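Local coordinates for protein endo-1,4-beta-xylanase C (Paenibacillus barcinonensis, PDB 4XUQ) that hydrolyses internal beta-1,4-xylosidic linkages in xylan and here contributes its family 22 carbohydrate-binding module, captured with xylose units bound, at residues Ile78-Met83 / Lys124-Asp129; Glu98-Arg103 / Gly141-Ala146. All coordinates share one frame; numbering follows the deposited sequence.

Both interactions pair antiparallel strands, but in the two different sheets of one beta-sandwich carbohydrate-binding module. Interaction 1 joins 78-83 and 124-129 in one sheet and is partly buried, its Phe80/Ile126 face turned to the core and its Trp81/Lys125 face partly exposed. Interaction 2, a buried contact, joins Glu98-Arg103 to Gly141-Ala146 in the opposing sheet, where buried acids hold an arginine next to a tyrosine that binds xylose. The two meet in the interior, where Ile78 CG2 lies 3.4 Å from Met144 CE and Phe80 also packs against Ala146. Apolar packing thus dominates the side-chain contacts of interaction 1, and charge pairing those of interaction 2.

Interaction 1 (Ile78-Met83 / Lys124-Asp129); sequences ISFWAM and KKIEAD
Ile126 lies across the ring of Phe80, with its CB over one face, offset toward the rim and 4.1 Å from the ring centroid. Its two branches divide the ring between them: CD1 meets Phe80 CE2 at 3.5 Å, while CG2 lies against CE1 and CZ. Phe80 holds CG between its backbone N and carbonyl carbon (chi1 64°), which swings the ring toward the neighbouring strand. Ile126 CD1 also reaches Ala82 CB at 3.6 Å. The backbones form a regular antiparallel ladder; at its middle, Ile126 N donates to Phe80 O over 2.8 Å in an almost straight bond (176° at the hydrogen). This is one sheet of the beta-sandwich typical of such carbohydrate-binding modules: Ile78, Phe80, Ala82 and Ile126 face inward, onto strands 109-119 and 139-147 of the second sheet. On the other side of the sheet, Lys125 sets its CB over the centre of the Trp81 six-membered ring, 3.8 Å from the centroid, in a CH-pi contact. The extended lysine chain runs on past Ser79, its CE 3.7 Å from Ser79 CB, to a long salt bridge within 124-129 with Glu127, whose OE1 is hydrogen-bonded to His77. Trp81 also stacks with His44, and an alanine in its place would probably leave both that imidazole and the aliphatic part of Lys125 without their aromatic partner.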
loop_
_atom_site.group_PDB
_atom_site.type_symbol
_atom_site.label_atom_id
_atom_site.label_comp_id
_atom_site.label_asym_id
_atom_site.label_seq_id
_atom_site.Cartn_x
_atom_site.Cartn_y
_atom_site.Cartn_z
ATOM N N ILE A 78 3.496 -9.407 5.700
ATOM C CA ILE A 78 3.238 -8.601 4.521
ATOM C C ILE A 78 4.527 -7.867 4.159
ATOM O O ILE A 78 5.186 -7.318 5.011
ATOM C CB ILE A 78 2.130 -7.588 4.740
ATOM C CG1 ILE A 78 0.852 -8.287 5.096
ATOM C CG2 ILE A 78 1.874 -6.767 3.450
ATOM C CD1 ILE A 78 -0.379 -7.399 4.908
ATOM N N SER A 79 4.888 -7.922 2.895
ATOM C CA SER A 79 5.994 -7.091 2.379
ATOM C C SER A 79 5.669 -6.504 1.020
ATOM O O SER A 79 4.860 -7.015 0.296
ATOM C CB SER A 79 7.274 -7.889 2.321
ATOM O OG SER A 79 7.147 -8.961 1.388
ATOM N N PHE A 80 6.331 -5.386 0.705
ATOM C CA PHE A 80 6.334 -4.859 -0.672
ATOM C C PHE A 80 7.566 -3.963 -0.854
ATOM O O PHE A 80 8.153 -3.530 0.128
ATOM C CB PHE A 80 5.039 -4.101 -1.008
ATOM C CG PHE A 80 4.793 -2.858 -0.196
ATOM C CD1 PHE A 80 4.183 -2.919 1.037
ATOM C CD2 PHE A 80 5.148 -1.590 -0.675
ATOM C CE1 PHE A 80 3.904 -1.775 1.743
ATOM C CE2 PHE A 80 4.882 -0.432 0.029
ATOM C CZ PHE A 80 4.269 -0.533 1.290
ATOM N N TRP A 81 7.857 -3.667 -2.099
ATOM C CA TRP A 81 8.986 -2.834 -2.460
ATOM C C TRP A 81 8.423 -1.547 -2.979
ATOM O O TRP A 81 7.405 -1.529 -3.673
ATOM C CB TRP A 81 9.843 -3.534 -3.514
ATOM C CG TRP A 81 10.621 -4.703 -2.949
ATOM C CD1 TRP A 81 10.156 -5.974 -2.752
ATOM C CD2 TRP A 81 12.015 -4.722 -2.554
ATOM N NE1 TRP A 81 11.139 -6.756 -2.234
ATOM C CE2 TRP A 81 12.286 -6.018 -2.071
ATOM C CE3 TRP A 81 13.030 -3.759 -2.539
ATOM C CZ2 TRP A 81 13.558 -6.409 -1.589
ATOM C CZ3 TRP A 81 14.295 -4.126 -2.048
ATOM C CH2 TRP A 81 14.550 -5.448 -1.591
ATOM N N ALA A 82 9.098 -0.469 -2.642
ATOM C CA ALA A 82 8.647 0.839 -3.048
ATOM C C ALA A 82 9.843 1.652 -3.559
ATOM O O ALA A 82 10.957 1.393 -3.169
ATOM C CB ALA A 82 8.007 1.555 -1.886
ATOM N N MET A 83 9.537 2.633 -4.399
ATOM C CA MET A 83 10.527 3.540 -4.980
ATOM C C MET A 83 9.825 4.816 -5.424
ATOM O O MET A 83 8.651 4.805 -5.834
ATOM C CB MET A 83 11.268 2.887 -6.139
ATOM C CG MET A 83 12.432 3.703 -6.722
ATOM S SD MET A 83 11.944 4.799 -8.065
ATOM C CE MET A 83 11.659 3.580 -9.350
ATOM N N LYS A 124 13.213 -0.104 -2.060
ATOM C CA LYS A 124 13.423 -0.554 -0.713
ATOM C C LYS A 124 12.212 -1.330 -0.217
ATOM O O LYS A 124 11.091 -1.023 -0.596
ATOM C CB LYS A 124 13.709 0.646 0.158
ATOM C CG LYS A 124 14.500 0.296 1.417
ATOM C CD LYS A 124 14.970 1.561 2.129
ATOM C CE LYS A 124 15.313 1.268 3.578
ATOM N NZ LYS A 124 15.728 2.514 4.311
ATOM N N LYS A 125 12.460 -2.297 0.664
ATOM C CA LYS A 125 11.402 -3.184 1.144
ATOM C C LYS A 125 10.736 -2.618 2.403
ATOM O O LYS A 125 11.385 -2.121 3.300
ATOM C CB LYS A 125 11.980 -4.536 1.404
ATOM C CG LYS A 125 10.937 -5.606 1.680
ATOM C CD LYS A 125 11.705 -6.834 2.169
ATOM C CE LYS A 125 10.982 -8.098 1.841
ATOM N NZ LYS A 125 11.820 -9.252 2.289
ATOM N N ILE A 126 9.408 -2.684 2.436
ATOM C CA ILE A 126 8.627 -2.304 3.614
ATOM C C ILE A 126 7.983 -3.629 4.063
ATOM O O ILE A 126 7.349 -4.295 3.243
ATOM C CB ILE A 126 7.556 -1.270 3.216
ATOM C CG1 ILE A 126 8.322 -0.012 2.783
ATOM C CG2 ILE A 126 6.581 -0.993 4.355
ATOM C CD1 ILE A 126 7.794 0.660 1.571
ATOM N N GLU A 127 8.117 -4.005 5.317
ATOM C CA GLU A 127 7.572 -5.285 5.740
ATOM C C GLU A 127 7.252 -5.331 7.229
ATOM O O GLU A 127 7.833 -4.623 8.006
ATOM C CB GLU A 127 8.542 -6.430 5.384
ATOM C CG GLU A 127 9.807 -6.491 6.210
ATOM C CD GLU A 127 10.751 -7.651 5.833
ATOM O OE1 GLU A 127 10.258 -8.787 5.526
ATOM O OE2 GLU A 127 11.987 -7.417 5.879
ATOM N N ALA A 128 6.322 -6.223 7.590
ATOM C CA ALA A 128 5.985 -6.481 9.005
ATOM C C ALA A 128 5.064 -7.672 9.107
ATOM O O ALA A 128 4.394 -8.047 8.127
ATOM C CB ALA A 128 5.272 -5.282 9.648
ATOM N N ASP A 129 4.993 -8.244 10.298
ATOM C CA ASP A 129 3.926 -9.168 10.647
ATOM C C ASP A 129 2.657 -8.363 10.926
ATOM O O ASP A 129 2.732 -7.302 11.515
ATOM C CB ASP A 129 4.262 -9.961 11.889
ATOM C CG ASP A 129 5.117 -11.152 11.608
ATOM O OD1 ASP A 129 5.562 -11.395 10.447
ATOM O OD2 ASP A 129 5.338 -11.922 12.585
#

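Interaction 2 (Glu98-Arg103 / Gly141-Ala146). With XYP (beta-D-xylopyranose), chain D.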
loop_
_atom_site.group_PDB
_atom_site.type_symbol
_atom_site.label_atom_id
_atom_site.label_comp_id
_atom_site.label_asym_id
_atom_site.label_seq_id
_atom_site.Cartn_x
_atom_site.Cartn_y
_atom_site.Cartn_z
ATOM N N GLU A 98 -6.409 -0.690 6.013
ATOM C CA GLU A 98 -7.734 -0.115 6.147
ATOM C C GLU A 98 -8.669 -1.240 6.510
ATOM O O GLU A 98 -8.732 -2.279 5.809
ATOM C CB GLU A 98 -8.146 0.553 4.860
ATOM C CG GLU A 98 -9.531 1.171 4.840
ATOM C CD GLU A 98 -9.868 1.781 3.512
ATOM O OE1 GLU A 98 -9.241 2.774 3.139
ATOM O OE2 GLU A 98 -10.703 1.198 2.753
ATOM N N LYS A 99 -9.347 -1.095 7.610
ATOM C CA LYS A 99 -10.214 -2.110 8.143
ATOM C C LYS A 99 -11.654 -1.663 8.224
ATOM O O LYS A 99 -11.969 -0.542 8.642
ATOM C CB LYS A 99 -9.761 -2.556 9.529
ATOM C CG LYS A 99 -8.397 -3.216 9.481
ATOM C CD LYS A 99 -7.943 -3.796 10.834
ATOM C CE LYS A 99 -7.127 -2.783 11.583
ATOM N NZ LYS A 99 -6.445 -3.433 12.768
ATOM N N GLU A 100 -12.537 -2.573 7.871
ATOM C CA GLU A 100 -13.987 -2.362 7.912
ATOM C C GLU A 100 -14.580 -3.455 8.754
ATOM O O GLU A 100 -14.184 -4.630 8.651
ATOM C CB GLU A 100 -14.518 -2.407 6.503
ATOM C CG GLU A 100 -16.031 -2.298 6.356
ATOM C CD GLU A 100 -16.484 -2.822 5.002
ATOM O OE1 GLU A 100 -16.376 -1.985 4.071
ATOM O OE2 GLU A 100 -16.873 -4.043 4.865
ATOM N N PHE A 101 -15.522 -3.085 9.629
ATOM C CA PHE A 101 -16.187 -4.041 10.537
ATOM C C PHE A 101 -17.702 -3.945 10.333
ATOM O O PHE A 101 -18.240 -2.858 10.054
ATOM C CB PHE A 101 -15.891 -3.766 12.007
ATOM C CG PHE A 101 -14.436 -3.903 12.402
ATOM C CD1 PHE A 101 -13.553 -2.874 12.201
ATOM C CD2 PHE A 101 -13.961 -5.083 12.917
ATOM C CE1 PHE A 101 -12.232 -3.021 12.541
ATOM C CE2 PHE A 101 -12.635 -5.247 13.225
ATOM C CZ PHE A 101 -11.752 -4.193 13.041
ATOM N N ASN A 102 -18.357 -5.081 10.417
ATOM C CA ASN A 102 -19.821 -5.146 10.257
ATOM C C ASN A 102 -20.346 -4.498 8.985
ATOM O O ASN A 102 -21.453 -4.005 8.970
ATOM C CB ASN A 102 -20.527 -4.535 11.476
ATOM C CG ASN A 102 -19.916 -4.970 12.783
ATOM O OD1 ASN A 102 -19.300 -4.173 13.491
ATOM N ND2 ASN A 102 -19.956 -6.254 13.045
ATOM N N ARG A 103 -19.548 -4.525 7.918
ATOM C CA ARG A 103 -19.865 -3.880 6.641
ATOM C C ARG A 103 -20.295 -2.405 6.761
ATOM O O ARG A 103 -21.072 -1.906 5.960
ATOM C CB ARG A 103 -20.940 -4.647 5.891
ATOM C CG ARG A 103 -20.589 -6.116 5.742
ATOM C CD ARG A 103 -21.687 -6.920 5.045
ATOM N NE ARG A 103 -22.326 -6.163 3.959
ATOM C CZ ARG A 103 -21.727 -5.751 2.827
ATOM N NH1 ARG A 103 -20.442 -6.021 2.571
ATOM N NH2 ARG A 103 -22.422 -5.032 1.927
ATOM N N GLY A 141 -13.662 -6.150 5.994
ATOM C CA GLY A 141 -12.661 -5.725 5.011
ATOM C C GLY A 141 -11.339 -5.518 5.679
ATOM O O GLY A 141 -11.271 -5.027 6.824
ATOM N N LEU A 142 -10.271 -5.819 4.958
ATOM C CA LEU A 142 -8.916 -5.563 5.422
ATOM C C LEU A 142 -8.100 -5.309 4.193
ATOM O O LEU A 142 -7.862 -6.250 3.403
ATOM C CB LEU A 142 -8.340 -6.757 6.198
ATOM C CG LEU A 142 -6.942 -6.588 6.762
ATOM C CD1 LEU A 142 -6.923 -5.499 7.780
ATOM C CD2 LEU A 142 -6.442 -7.834 7.440
ATOM N N ARG A 143 -7.682 -4.064 4.007
ATOM C CA ARG A 143 -7.001 -3.671 2.754
ATOM C C ARG A 143 -5.638 -3.166 3.084
ATOM O O ARG A 143 -5.464 -2.398 4.032
ATOM C CB ARG A 143 -7.812 -2.618 2.008
ATOM C CG ARG A 143 -9.266 -3.039 1.776
ATOM C CD ARG A 143 -10.244 -2.204 2.517
ATOM N NE ARG A 143 -11.572 -2.749 2.470
ATOM C CZ ARG A 143 -12.675 -2.078 2.735
ATOM N NH1 ARG A 143 -12.642 -0.815 3.168
ATOM N NH2 ARG A 143 -13.843 -2.717 2.699
ATOM N N MET A 144 -4.662 -3.606 2.339
ATOM C CA MET A 144 -3.360 -3.061 2.471
ATOM C C MET A 144 -3.177 -1.908 1.517
ATOM O O MET A 144 -3.681 -1.906 0.404
ATOM C CB MET A 144 -2.269 -4.083 2.244
ATOM C CG MET A 144 -2.196 -4.699 0.882
ATOM S SD MET A 144 -0.805 -5.849 0.767
ATOM C CE MET A 144 0.590 -4.725 1.109
ATOM N N TYR A 145 -2.422 -0.903 1.953
ATOM C CA TYR A 145 -2.110 0.232 1.090
ATOM C C TYR A 145 -0.785 0.889 1.476
ATOM O O TYR A 145 -0.246 0.622 2.563
ATOM C CB TYR A 145 -3.251 1.265 1.067
ATOM C CG TYR A 145 -3.525 2.024 2.348
ATOM C CD1 TYR A 145 -4.347 1.461 3.333
ATOM C CD2 TYR A 145 -3.101 3.329 2.527
ATOM C CE1 TYR A 145 -4.646 2.139 4.498
ATOM C CE2 TYR A 145 -3.435 4.055 3.650
ATOM C CZ TYR A 145 -4.215 3.472 4.639
ATOM O OH TYR A 145 -4.526 4.102 5.812
ATOM N N ALA A 146 -0.267 1.676 0.550
ATOM C CA ALA A 146 0.911 2.492 0.800
ATOM C C ALA A 146 0.526 3.926 0.762
ATOM O O ALA A 146 -0.385 4.302 0.047
ATOM C CB ALA A 146 2.019 2.203 -0.218
HETATM C C1 XYP D . -6.099 7.807 7.052
HETATM C C2 XYP D . -4.570 7.654 6.824
HETATM C C3 XYP D . -4.000 6.840 7.950
HETATM C C4 XYP D . -4.421 7.462 9.298
HETATM C C5 XYP D . -5.928 7.719 9.423
HETATM O O2 XYP D . -4.374 7.009 5.571
HETATM O O3 XYP D . -2.564 6.808 7.861
HETATM O O4 XYP D . -3.976 6.481 10.252
HETATM O O5 XYP D . -6.340 8.512 8.343
HETATM O O HOH W 1 -15.495 0.181 3.129
#
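Glu98 and Arg143 are joined twice, through backbone and side chain. Glu98 N donates to Arg143 O and Arg143 N returns a 2.7 Å bond to Glu98 O; above this pair, Arg143 NH1 forms a salt bridge with Glu98 OE2 at 2.8 Å. Glu98 OE2 accepts on its anti lone pair, the one away from the other oxygen, and the carboxylate stands nearly perpendicular to the guanidinium, the planes 81° apart. A bend at chi2 (114°) turns the arginine toward the acids, and NH2 adds a second salt bridge through a weak bond, 3.0 Å, to Glu100 OE1. In this closely packed network Glu98, Glu100 and Glu65 each meet a different nitrogen of Arg143 and probably stabilise its charge; Glu98 OE1 pairs separately with Arg31. A water bridges Arg143 NH1 and Glu100 OE1, while Ser140 holds Glu100 OE2. These strands belong to an antiparallel sheet of the beta-sandwich, and the same face carries the bound xylose. There Tyr145 brings the edge of its ring to Glu98, CE1 lying 3.7 Å from Glu98 N, and its hydroxyl donates to O2 of a xylopyranose, which Glu147 also binds. The other face makes less contact: Lys99 CG touches Leu142 CD1 tightly at 3.2 Å, but beyond this the Lys99 chain bends away toward the partly exposed side.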